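Local structure of diol-dehydratase (Roseburia inulinivorans, 5I2A) at residues A[27-32]-A[119-124]; A[31-36]-A[87-92]; A[723-728]-A[739-744]. The protein is a coenzyme B12-independent glycyl radical enzyme that dehydrates 1,2-propanediol, its radical expected on a glycine near the C terminus. All coordinates share one frame; numbering follows the deposited sequence.

Overall arrangement
Contacts 1 and 2 start from the same piece of chain, the loop before helix 32-43 and the first turns of that helix, and share A31 and A32. Contact 2 closes first, when the loop before helix 94-97 returns to that helix at 87-92; contact 1 closes around it, when helix 115-125 packs on 27-32. The two are nearly nested, with centres 8 Å apart, and touch through the R120 to E35 salt bridge and where L121 and I29 meet T87. Contact 3, a short closure of 723-728 on the end of helix 734-741, lies on the opposite side of the chain's centre, its centre about 45 Å from that of contact 1.

Contact 1 of 3, residues A[27-32]-A[119-124]; sequences PEIEAA and KRLLAA
A31 presses its methyl group onto the helix that carries R120 and L121, and everything that crosses this contact is van der Waals packing; no hydrogen bond joins the two segments. The apolar part has three points. A31 CB sits 3.8 Å from L121 CD2, while the other methyl of the same leucine, CD1, lies 4.1 Å from I29 CG2. L121 thus divides its branches between two residues of the loop, and its side chain crosses that of I29 at about a right angle. In I29, CG2 stands anti to the backbone N, which sets it toward the leucine (chi1 of CG1 -63°). A31 CB also touches R120 CB at 3.8 Å.

The second kind of contact is between an aliphatic group and a charged one. The arginine chain, bent at chi2 and chi3, folds back so that A31 CB lies over the centre of one guanidinium face, 4.2 Å above the plane. The polar end of R120 finds its partner beyond the contact, in a salt bridge from NH1 to E35 in the first turn of helix 32-43, which probably helps to keep that face over A31.

Within 119-124 the helix keeps its own backbone bonds, among them A124 N to R120 O (3.0 Å). The loop 27-32 is held by backbone bonds to Y112 and C85. In the pyruvate formate lyase-like family region, this is a loop alanine packed between a leucine and the guanidinium of an arginine from one helix. Helix 115-125 lies over this loop just before helix 32-43, and L96 of helix 94-97 touches both I29 and L121.

Contact 2 of 3, residues A[31-36]-A[87-92]; sequences AARAEL and TYPEFS
R33 reaches from helix 32-43 to E90 in the loop 87-92, and its guanidinium is the tight part of the contact. It grips the carboxylate in an end-on, two-nitrogen salt bridge: NH2 meets E90 OE1 at 2.7 Å and NH1 meets E90 OE2 at 3.0 Å, each oxygen using its syn lone pair, with the two planar groups nearly coplanar (15° apart). NH1 also donates to T87 O at 3.2 Å, in the carbonyl plane and on a lone pair. The chain reaches this far because CG is anti to the backbone N (chi1 -170°) and the rest runs extended to NE.

The ring of Y88 covers one face of the guanidinium, its CD2 3.2 Å above the plane and over the centre, with the planes 26° apart. R33 CD makes a CH-pi contact over the ring face, 3.9 Å from the centroid and offset toward the rim. The arginine is thus held at its edge by the carboxylate and the T87 carbonyl, and on a face by the aromatic ring; NE bonds to I278 O, and the Y88 hydroxyl is satisfied by Q277 O.

The sparser, water-bridged side, still buried, is at A34. Its CB rests 4.1 Å from P89 CG and 3.3 Å from T87 OG1, and no direct hydrogen bond joins the backbones here. Instead one water accepts from both A34 N and T87 N, linking helix and loop.

A buried arginine-carboxylate pair under an aromatic ring thus fixes loop to helix in the pyruvate formate lyase-like region. Helix 32-43 lies against the loop before helix 94-97. Helix 115-125 touches T87 and P89, K53 of helix 49-63 touches E90, and backbone hydrogen bonds link E90 with T133 and F91 with S134 at helix 133-139.

Contact 3 of 3, residues A[723-728]-A[739-744]; sequences VGPTSG and NSVAKL
The backbone of V723 and G724 runs past the end of helix 734-741, where the chain makes a type I beta turn from V741 to L744, and the nearest CA atoms across the contact, G724 and V741, are 6.2 Å apart. The turn closes through L744 N to V741 O (3.3 Å), which brings V741 and L744 to bear on the same valine.

V723 packs against both, and they approach it from the same side. Its CG2 meets V741 CG1 at 3.6 Å, the two side chains crossing at about a right angle, while its CB touches L744 CD1, also at 3.6 Å. In V723, CG1 lies anti to the carbonyl carbon (chi1 -62°); CG2 is thereby set between backbone N and carbonyl carbon and directed at V741, and CG1 remains within 3.9 Å of L744 CD1. The valine of the helix uses both branches: V741 CG2 packs on P725 CD at 4.0 Å, again at about a right angle, and on G724 CA at 4.1 Å. Apolar packing carries most of the interface, with the V741 methyls also against V723 O; no hydrogen bond joins the segments.

The polar backbone atoms are served by neighbours. V723 O accepts from the hydroxyl of Y656, whose side chain also packs against V741 and L744, and V741 O accepts from H746. K743 makes salt bridges with D659, D661 and D664, tying the turn to helix 661-678 and the loop before it.

The predicted radical site, G817, belongs to the same glycine radical family region, though to neither segment. This is plain apolar packing, joining 723-728 to the last turn of helix 734-741: a loop folded back on the C-terminal end of the short helix it leads into, where a type I beta turn follows.

Contact 1 of 3, residues A[27-32]-A[119-124]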
ATOM      1  N   PRO A  27      14.329 -35.703  -5.540  1.00 18.59           N
ATOM      2  CA  PRO A  27      13.402 -34.572  -5.626  1.00 17.96           C
ATOM      3  C   PRO A  27      13.659 -33.757  -6.890  1.00 18.49           C
ATOM      4  O   PRO A  27      14.814 -33.584  -7.290  1.00 18.39           O
ATOM      5  CB  PRO A  27      13.725 -33.757  -4.370  1.00 18.75           C
ATOM      6  CG  PRO A  27      14.260 -34.760  -3.407  1.00 15.22           C
ATOM      7  CD  PRO A  27      15.078 -35.700  -4.270  1.00 14.98           C
ATOM      8  N   GLU A  28      12.592 -33.294  -7.522  1.00 13.75           N
ATOM      9  CA  GLU A  28      12.705 -32.543  -8.765  1.00 18.64           C
ATOM     10  C   GLU A  28      11.979 -31.200  -8.704  1.00 15.34           C
ATOM     11  O   GLU A  28      10.874 -31.121  -8.200  1.00 17.82           O
ATOM     12  CB  GLU A  28      12.155 -33.364  -9.943  1.00 18.52           C
ATOM     13  CG  GLU A  28      12.078 -32.583 -11.256  1.00 19.91           C
ATOM     14  CD  GLU A  28      11.622 -33.442 -12.443  1.00 27.33           C
ATOM     15  OE1 GLU A  28      11.160 -34.571 -12.207  1.00 24.15           O
ATOM     16  OE2 GLU A  28      11.736 -32.986 -13.603  1.00 17.94           O
ATOM     17  N   ILE A  29      12.610 -30.165  -9.245  1.00 16.62           N
ATOM     18  CA  ILE A  29      11.994 -28.846  -9.409  1.00 16.86           C
ATOM     19  C   ILE A  29      11.085 -28.802 -10.652  1.00 17.04           C
ATOM     20  O   ILE A  29      11.506 -29.180 -11.752  1.00 16.83           O
ATOM     21  CB  ILE A  29      13.082 -27.752  -9.525  1.00 15.87           C
ATOM     22  CG1 ILE A  29      13.890 -27.673  -8.238  1.00 12.80           C
ATOM     23  CG2 ILE A  29      12.474 -26.392  -9.891  1.00 15.80           C
ATOM     24  CD1 ILE A  29      15.229 -26.968  -8.389  1.00 14.72           C
ATOM     25  N   GLU A  30       9.848 -28.340 -10.476  1.00 13.01           N
ATOM     26  CA  GLU A  30       8.893 -28.234 -11.580  1.00 14.14           C
ATOM     27  C   GLU A  30       8.472 -26.777 -11.855  1.00 19.82           C
ATOM     28  O   GLU A  30       8.444 -25.941 -10.950  1.00 15.31           O
ATOM     29  CB  GLU A  30       7.671 -29.114 -11.303  1.00 15.94           C
ATOM     30  CG  GLU A  30       8.082 -30.587 -11.208  1.00 18.35           C
ATOM     31  CD  GLU A  30       6.955 -31.581 -10.981  1.00 20.49           C
ATOM     32  OE1 GLU A  30       5.759 -31.208 -10.897  1.00 19.42           O
ATOM     33  OE2 GLU A  30       7.297 -32.777 -10.879  1.00 19.31           O
ATOM     34  N   ALA A  31       8.142 -26.497 -13.111  1.00 17.17           N
ATOM     35  CA  ALA A  31       7.961 -25.128 -13.587  1.00 17.93           C
ATOM     36  C   ALA A  31       6.507 -24.684 -13.686  1.00 19.37           C
ATOM     37  O   ALA A  31       6.247 -23.510 -13.915  1.00 18.38           O
ATOM     38  CB  ALA A  31       8.631 -24.966 -14.945  1.00 20.81           C
ATOM     39  N   ALA A  32       5.565 -25.611 -13.525  1.00 15.72           N
ATOM     40  CA  ALA A  32       4.165 -25.297 -13.791  1.00 16.98           C
ATOM     41  C   ALA A  32       3.617 -24.127 -12.940  1.00 16.79           C
ATOM     42  O   ALA A  32       2.910 -23.280 -13.466  1.00 18.16           O
ATOM     43  CB  ALA A  32       3.306 -26.524 -13.589  1.00 16.08           C
ATOM     44  N   LYS A 119      14.426 -23.963 -19.153  1.00 25.64           N
ATOM     45  CA  LYS A 119      13.941 -23.056 -20.190  1.00 25.19           C
ATOM     46  C   LYS A 119      12.605 -22.434 -19.814  1.00 20.87           C
ATOM     47  O   LYS A 119      12.391 -21.246 -20.021  1.00 21.00           O
ATOM     48  CB  LYS A 119      13.820 -23.771 -21.540  1.00 26.83           C
ATOM     49  CG  LYS A 119      15.157 -24.237 -22.114  1.00 35.95           C
ATOM     50  CD  LYS A 119      16.307 -23.281 -21.754  1.00 47.69           C
ATOM     51  CE  LYS A 119      16.322 -22.022 -22.637  1.00 50.67           C
ATOM     52  NZ  LYS A 119      17.557 -21.202 -22.449  1.00 51.58           N
ATOM     53  N   ARG A 120      11.703 -23.243 -19.273  1.00 22.16           N
ATOM     54  CA  ARG A 120      10.406 -22.735 -18.876  1.00 20.21           C
ATOM     55  C   ARG A 120      10.498 -21.728 -17.724  1.00 21.12           C
ATOM     56  O   ARG A 120       9.778 -20.738 -17.716  1.00 19.76           O
ATOM     57  CB  ARG A 120       9.497 -23.884 -18.496  1.00 20.41           C
ATOM     58  CG  ARG A 120       9.248 -24.830 -19.650  1.00 26.88           C
ATOM     59  CD  ARG A 120       7.876 -25.414 -19.569  1.00 30.66           C
ATOM     60  NE  ARG A 120       7.848 -26.635 -18.820  1.00 30.01           N
ATOM     61  CZ  ARG A 120       6.832 -27.046 -18.077  1.00 32.24           C
ATOM     62  NH1 ARG A 120       5.743 -26.307 -17.936  1.00 30.58           N
ATOM     63  NH2 ARG A 120       6.922 -28.210 -17.463  1.00 32.36           N
ATOM     64  N   LEU A 121      11.382 -21.984 -16.765  1.00 18.90           N
ATOM     65  CA  LEU A 121      11.562 -21.067 -15.646  1.00 20.58           C
ATOM     66  C   LEU A 121      12.141 -19.742 -16.130  1.00 21.85           C
ATOM     67  O   LEU A 121      11.732 -18.690 -15.658  1.00 17.71           O
ATOM     68  CB  LEU A 121      12.461 -21.676 -14.556  1.00 14.57           C
ATOM     69  CG  LEU A 121      11.817 -22.786 -13.729  1.00 16.66           C
ATOM     70  CD1 LEU A 121      12.778 -23.370 -12.694  1.00 14.00           C
ATOM     71  CD2 LEU A 121      10.539 -22.280 -13.057  1.00 16.57           C
ATOM     72  N   LEU A 122      13.067 -19.794 -17.086  1.00 18.46           N
ATOM     73  CA  LEU A 122      13.677 -18.568 -17.593  1.00 23.48           C
ATOM     74  C   LEU A 122      12.625 -17.645 -18.182  1.00 22.53           C
ATOM     75  O   LEU A 122      12.629 -16.441 -17.922  1.00 18.64           O
ATOM     76  CB  LEU A 122      14.746 -18.867 -18.642  1.00 20.56           C
ATOM     77  CG  LEU A 122      16.071 -19.402 -18.105  1.00 24.48           C
ATOM     78  CD1 LEU A 122      17.010 -19.770 -19.256  1.00 28.83           C
ATOM     79  CD2 LEU A 122      16.722 -18.389 -17.192  1.00 20.09           C
ATOM     80  N   ALA A 123      11.718 -18.224 -18.960  1.00 20.06           N
ATOM     81  CA  ALA A 123      10.676 -17.455 -19.612  1.00 21.27           C
ATOM     82  C   ALA A 123       9.672 -16.917 -18.600  1.00 23.64           C
ATOM     83  O   ALA A 123       9.268 -15.760 -18.674  1.00 22.99           O
ATOM     84  CB  ALA A 123       9.955 -18.305 -20.662  1.00 21.17           C
ATOM     85  N   ALA A 124       9.254 -17.766 -17.668  1.00 18.20           N
ATOM     86  CA  ALA A 124       8.288 -17.337 -16.667  1.00 18.78           C
ATOM     87  C   ALA A 124       8.889 -16.314 -15.700  1.00 16.93           C
ATOM     88  O   ALA A 124       8.238 -15.333 -15.372  1.00 21.28           O
ATOM     89  CB  ALA A 124       7.746 -18.528 -15.912  1.00 18.15           C
TER

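Contact 2 of 3, residues A[31-36]-A[87-92]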
ATOM      1  N   ALA A  31       8.142 -26.497 -13.111  1.00 17.17           N
ATOM      2  CA  ALA A  31       7.961 -25.128 -13.587  1.00 17.93           C
ATOM      3  C   ALA A  31       6.507 -24.684 -13.686  1.00 19.37           C
ATOM      4  O   ALA A  31       6.247 -23.510 -13.915  1.00 18.38           O
ATOM      5  CB  ALA A  31       8.631 -24.966 -14.945  1.00 20.81           C
ATOM      6  N   ALA A  32       5.565 -25.611 -13.525  1.00 15.72           N
ATOM      7  CA  ALA A  32       4.165 -25.297 -13.791  1.00 16.98           C
ATOM      8  C   ALA A  32       3.617 -24.127 -12.940  1.00 16.79           C
ATOM      9  O   ALA A  32       2.910 -23.280 -13.466  1.00 18.16           O
ATOM     10  CB  ALA A  32       3.306 -26.524 -13.589  1.00 16.08           C
ATOM     11  N   ARG A  33       3.917 -24.088 -11.645  1.00 14.95           N
ATOM     12  CA  ARG A  33       3.392 -23.004 -10.803  1.00 15.11           C
ATOM     13  C   ARG A  33       3.867 -21.640 -11.298  1.00 13.98           C
ATOM     14  O   ARG A  33       3.088 -20.694 -11.375  1.00 14.85           O
ATOM     15  CB  ARG A  33       3.796 -23.170  -9.330  1.00 12.34           C
ATOM     16  CG  ARG A  33       3.059 -22.194  -8.395  1.00 12.83           C
ATOM     17  CD  ARG A  33       3.502 -22.305  -6.926  1.00 13.23           C
ATOM     18  NE  ARG A  33       2.825 -21.299  -6.107  1.00 13.84           N
ATOM     19  CZ  ARG A  33       3.155 -20.008  -6.084  1.00 14.08           C
ATOM     20  NH1 ARG A  33       4.172 -19.565  -6.809  1.00 11.43           N
ATOM     21  NH2 ARG A  33       2.483 -19.161  -5.307  1.00 12.04           N
ATOM     22  N   ALA A  34       5.151 -21.553 -11.618  1.00 14.86           N
ATOM     23  CA  ALA A  34       5.735 -20.290 -12.042  1.00 16.91           C
ATOM     24  C   ALA A  34       5.076 -19.827 -13.332  1.00 18.05           C
ATOM     25  O   ALA A  34       4.782 -18.649 -13.498  1.00 17.25           O
ATOM     26  CB  ALA A  34       7.235 -20.426 -12.215  1.00 13.38           C
ATOM     27  N   GLU A  35       4.821 -20.764 -14.240  1.00 18.41           N
ATOM     28  CA  GLU A  35       4.125 -20.426 -15.476  1.00 19.62           C
ATOM     29  C   GLU A  35       2.706 -19.930 -15.203  1.00 16.84           C
ATOM     30  O   GLU A  35       2.256 -18.958 -15.798  1.00 20.41           O
ATOM     31  CB  GLU A  35       4.081 -21.631 -16.421  1.00 18.93           C
ATOM     32  CG  GLU A  35       5.446 -21.951 -16.998  1.00 18.86           C
ATOM     33  CD  GLU A  35       5.423 -23.095 -17.992  1.00 24.11           C
ATOM     34  OE1 GLU A  35       4.528 -23.951 -17.908  1.00 21.49           O
ATOM     35  OE2 GLU A  35       6.305 -23.120 -18.866  1.00 24.67           O
ATOM     36  N   LEU A  36       2.003 -20.596 -14.300  1.00 12.69           N
ATOM     37  CA  LEU A  36       0.619 -20.246 -14.046  1.00 14.91           C
ATOM     38  C   LEU A  36       0.458 -18.927 -13.276  1.00 15.90           C
ATOM     39  O   LEU A  36      -0.462 -18.165 -13.557  1.00 17.21           O
ATOM     40  CB  LEU A  36      -0.086 -21.382 -13.308  1.00 15.75           C
ATOM     41  CG  LEU A  36      -0.270 -22.656 -14.152  1.00 17.07           C
ATOM     42  CD1 LEU A  36      -0.696 -23.825 -13.273  1.00 15.36           C
ATOM     43  CD2 LEU A  36      -1.273 -22.430 -15.288  1.00 17.10           C
ATOM     44  N   THR A  87       8.052 -23.670  -7.840  1.00 12.75           N
ATOM     45  CA  THR A  87       8.843 -22.478  -7.550  1.00 15.36           C
ATOM     46  C   THR A  87       7.941 -21.264  -7.314  1.00 13.64           C
ATOM     47  O   THR A  87       6.765 -21.274  -7.658  1.00 14.48           O
ATOM     48  CB  THR A  87       9.844 -22.146  -8.683  1.00 13.66           C
ATOM     49  OG1 THR A  87       9.133 -21.787  -9.872  1.00 15.42           O
ATOM     50  CG2 THR A  87      10.748 -23.350  -8.975  1.00 14.30           C
ATOM     51  N   TYR A  88       8.502 -20.241  -6.683  1.00 13.06           N
ATOM     52  CA  TYR A  88       7.721 -19.129  -6.156  1.00 11.92           C
ATOM     53  C   TYR A  88       8.414 -17.806  -6.521  1.00 13.98           C
ATOM     54  O   TYR A  88       8.969 -17.112  -5.663  1.00 14.38           O
ATOM     55  CB  TYR A  88       7.526 -19.298  -4.625  1.00 12.19           C
ATOM     56  CG  TYR A  88       6.761 -20.572  -4.289  1.00 12.78           C
ATOM     57  CD1 TYR A  88       7.372 -21.818  -4.400  1.00 11.82           C
ATOM     58  CD2 TYR A  88       5.424 -20.532  -3.889  1.00 12.86           C
ATOM     59  CE1 TYR A  88       6.681 -22.984  -4.150  1.00 13.18           C
ATOM     60  CE2 TYR A  88       4.720 -21.698  -3.615  1.00 12.14           C
ATOM     61  CZ  TYR A  88       5.364 -22.927  -3.748  1.00 13.45           C
ATOM     62  OH  TYR A  88       4.710 -24.099  -3.505  1.00 15.32           O
ATOM     63  N   PRO A  89       8.391 -17.458  -7.815  1.00 13.85           N
ATOM     64  CA  PRO A  89       9.118 -16.275  -8.285  1.00 13.56           C
ATOM     65  C   PRO A  89       8.564 -14.962  -7.730  1.00 14.05           C
ATOM     66  O   PRO A  89       9.251 -13.948  -7.832  1.00 14.12           O
ATOM     67  CB  PRO A  89       8.937 -16.332  -9.810  1.00 13.88           C
ATOM     68  CG  PRO A  89       7.656 -17.052 -10.006  1.00 13.79           C
ATOM     69  CD  PRO A  89       7.642 -18.109  -8.905  1.00 13.08           C
ATOM     70  N   GLU A  90       7.360 -14.972  -7.162  1.00 14.95           N
ATOM     71  CA  GLU A  90       6.804 -13.756  -6.561  1.00 13.37           C
ATOM     72  C   GLU A  90       7.676 -13.283  -5.387  1.00 16.57           C
ATOM     73  O   GLU A  90       7.661 -12.110  -5.029  1.00 11.40           O
ATOM     74  CB  GLU A  90       5.353 -13.970  -6.100  1.00 13.01           C
ATOM     75  CG  GLU A  90       5.166 -14.939  -4.928  1.00 12.58           C
ATOM     76  CD  GLU A  90       4.817 -16.367  -5.369  1.00 12.97           C
ATOM     77  OE1 GLU A  90       3.982 -17.015  -4.710  1.00 12.59           O
ATOM     78  OE2 GLU A  90       5.384 -16.839  -6.370  1.00 14.69           O
ATOM     79  N   PHE A  91       8.437 -14.197  -4.792  1.00 14.99           N
ATOM     80  CA  PHE A  91       9.315 -13.827  -3.679  1.00 13.83           C
ATOM     81  C   PHE A  91      10.738 -13.602  -4.174  1.00 12.39           C
ATOM     82  O   PHE A  91      11.309 -12.554  -3.926  1.00 15.26           O
ATOM     83  CB  PHE A  91       9.283 -14.889  -2.573  1.00 11.36           C
ATOM     84  CG  PHE A  91       7.901 -15.148  -2.036  1.00 11.35           C
ATOM     85  CD1 PHE A  91       7.217 -14.161  -1.345  1.00 10.70           C
ATOM     86  CD2 PHE A  91       7.273 -16.367  -2.250  1.00 11.66           C
ATOM     87  CE1 PHE A  91       5.919 -14.381  -0.869  1.00 10.29           C
ATOM     88  CE2 PHE A  91       5.990 -16.602  -1.773  1.00 10.51           C
ATOM     89  CZ  PHE A  91       5.311 -15.617  -1.084  1.00 12.56           C
ATOM     90  N   SER A  92      11.292 -14.583  -4.885  1.00 12.35           N
ATOM     91  CA  SER A  92      12.613 -14.453  -5.499  1.00 13.86           C
ATOM     92  C   SER A  92      12.827 -15.576  -6.508  1.00 14.13           C
ATOM     93  O   SER A  92      12.139 -16.594  -6.457  1.00 15.24           O
ATOM     94  CB  SER A  92      13.724 -14.486  -4.455  1.00 12.29           C
ATOM     95  OG  SER A  92      13.842 -15.785  -3.899  1.00 15.35           O
TER
HETATM   96  O   HOH W   1       7.158 -23.497 -10.660  1.00 15.13           O

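Contact 3 of 3, residues A[723-728]-A[739-744]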
ATOM      1  N   VAL A 723      20.126 -23.718  23.349  1.00 13.54           N
ATOM      2  CA  VAL A 723      20.544 -23.212  24.652  1.00 13.00           C
ATOM      3  C   VAL A 723      21.377 -24.230  25.437  1.00 14.96           C
ATOM      4  O   VAL A 723      21.814 -23.942  26.537  1.00 17.12           O
ATOM      5  CB  VAL A 723      19.320 -22.785  25.524  1.00 14.53           C
ATOM      6  CG1 VAL A 723      18.563 -21.670  24.845  1.00 13.78           C
ATOM      7  CG2 VAL A 723      18.401 -23.958  25.776  1.00 14.07           C
ATOM      8  N   GLY A 724      21.603 -25.413  24.869  1.00 15.68           N
ATOM      9  CA  GLY A 724      22.401 -26.430  25.538  1.00 14.70           C
ATOM     10  C   GLY A 724      23.900 -26.126  25.558  1.00 17.16           C
ATOM     11  O   GLY A 724      24.379 -25.232  24.864  1.00 14.29           O
ATOM     12  N   PRO A 725      24.659 -26.892  26.348  1.00 14.87           N
ATOM     13  CA  PRO A 725      26.100 -26.674  26.491  1.00 15.27           C
ATOM     14  C   PRO A 725      26.866 -27.060  25.242  1.00 16.77           C
ATOM     15  O   PRO A 725      26.362 -27.806  24.409  1.00 16.60           O
ATOM     16  CB  PRO A 725      26.488 -27.592  27.655  1.00 16.94           C
ATOM     17  CG  PRO A 725      25.192 -28.020  28.273  1.00 20.81           C
ATOM     18  CD  PRO A 725      24.187 -28.006  27.181  1.00 13.50           C
ATOM     19  N   THR A 726      28.088 -26.562  25.133  1.00 17.58           N
ATOM     20  CA  THR A 726      28.942 -26.881  24.003  1.00 14.43           C
ATOM     21  C   THR A 726      29.346 -28.359  24.052  1.00 15.62           C
ATOM     22  O   THR A 726      29.636 -28.895  25.123  1.00 17.24           O
ATOM     23  CB  THR A 726      30.180 -25.977  23.988  1.00 16.30           C
ATOM     24  OG1 THR A 726      29.814 -24.680  23.511  1.00 18.43           O
ATOM     25  CG2 THR A 726      31.267 -26.543  23.095  1.00 17.00           C
ATOM     26  N   SER A 727      29.330 -29.018  22.899  1.00 19.16           N
ATOM     27  CA  SER A 727      29.718 -30.434  22.809  1.00 19.74           C
ATOM     28  C   SER A 727      31.072 -30.742  23.452  1.00 19.84           C
ATOM     29  O   SER A 727      32.069 -30.090  23.167  1.00 17.61           O
ATOM     30  CB  SER A 727      29.748 -30.870  21.348  1.00 20.75           C
ATOM     31  OG  SER A 727      28.465 -30.717  20.771  1.00 27.11           O
ATOM     32  N   GLY A 728      31.093 -31.739  24.330  1.00 19.99           N
ATOM     33  CA  GLY A 728      32.321 -32.145  24.990  1.00 16.45           C
ATOM     34  C   GLY A 728      32.646 -31.299  26.209  1.00 20.96           C
ATOM     35  O   GLY A 728      33.592 -31.599  26.918  1.00 24.18           O
ATOM     36  N   ASN A 739      20.426 -28.655  34.966  1.00 19.00           N
ATOM     37  CA  ASN A 739      20.484 -27.635  36.010  1.00 18.29           C
ATOM     38  C   ASN A 739      21.080 -26.324  35.477  1.00 17.82           C
ATOM     39  O   ASN A 739      20.557 -25.252  35.758  1.00 16.84           O
ATOM     40  CB  ASN A 739      21.293 -28.122  37.229  1.00 16.65           C
ATOM     41  CG  ASN A 739      20.584 -29.230  38.024  1.00 21.87           C
ATOM     42  OD1 ASN A 739      19.411 -29.540  37.804  1.00 17.45           O
ATOM     43  ND2 ASN A 739      21.310 -29.825  38.959  1.00 21.80           N
ATOM     44  N   SER A 740      22.160 -26.416  34.702  1.00 16.88           N
ATOM     45  CA  SER A 740      22.766 -25.229  34.103  1.00 17.36           C
ATOM     46  C   SER A 740      21.805 -24.525  33.157  1.00 14.00           C
ATOM     47  O   SER A 740      21.629 -23.314  33.236  1.00 14.34           O
ATOM     48  CB  SER A 740      24.043 -25.574  33.325  1.00 17.79           C
ATOM     49  OG  SER A 740      25.147 -25.837  34.165  1.00 17.71           O
ATOM     50  N   VAL A 741      21.209 -25.290  32.250  1.00 15.24           N
ATOM     51  CA  VAL A 741      20.413 -24.710  31.169  1.00 15.04           C
ATOM     52  C   VAL A 741      19.146 -24.075  31.747  1.00 18.53           C
ATOM     53  O   VAL A 741      18.666 -23.068  31.242  1.00 16.39           O
ATOM     54  CB  VAL A 741      20.056 -25.761  30.101  1.00 15.36           C
ATOM     55  CG1 VAL A 741      19.150 -25.169  29.029  1.00 11.44           C
ATOM     56  CG2 VAL A 741      21.337 -26.331  29.451  1.00 12.75           C
ATOM     57  N   ALA A 742      18.629 -24.642  32.838  1.00 16.23           N
ATOM     58  CA  ALA A 742      17.460 -24.057  33.497  1.00 15.63           C
ATOM     59  C   ALA A 742      17.759 -22.743  34.219  1.00 15.98           C
ATOM     60  O   ALA A 742      16.837 -22.092  34.666  1.00 17.93           O
ATOM     61  CB  ALA A 742      16.851 -25.030  34.471  1.00 15.97           C
ATOM     62  N   LYS A 743      19.024 -22.346  34.327  1.00 16.53           N
ATOM     63  CA  LYS A 743      19.340 -21.046  34.937  1.00 17.50           C
ATOM     64  C   LYS A 743      19.101 -19.867  33.981  1.00 17.14           C
ATOM     65  O   LYS A 743      19.061 -18.713  34.403  1.00 21.22           O
ATOM     66  CB  LYS A 743      20.781 -21.028  35.449  1.00 18.05           C
ATOM     67  CG  LYS A 743      21.011 -22.030  36.599  1.00 22.33           C
ATOM     68  CD  LYS A 743      22.486 -22.222  36.921  1.00 20.71           C
ATOM     69  CE  LYS A 743      22.681 -23.337  37.946  1.00 20.42           C
ATOM     70  NZ  LYS A 743      24.120 -23.690  38.129  1.00 17.64           N
ATOM     71  N   LEU A 744      18.941 -20.161  32.697  1.00 15.57           N
ATOM     72  CA  LEU A 744      18.552 -19.132  31.743  1.00 14.78           C
ATOM     73  C   LEU A 744      17.112 -18.702  32.009  1.00 17.71           C
ATOM     74  O   LEU A 744      16.317 -19.486  32.543  1.00 15.42           O
ATOM     75  CB  LEU A 744      18.666 -19.640  30.310  1.00 13.91           C
ATOM     76  CG  LEU A 744      20.000 -20.180  29.809  1.00 13.46           C
ATOM     77  CD1 LEU A 744      19.842 -20.572  28.366  1.00 12.76           C
ATOM     78  CD2 LEU A 744      21.077 -19.119  29.967  1.00 17.16           C
TER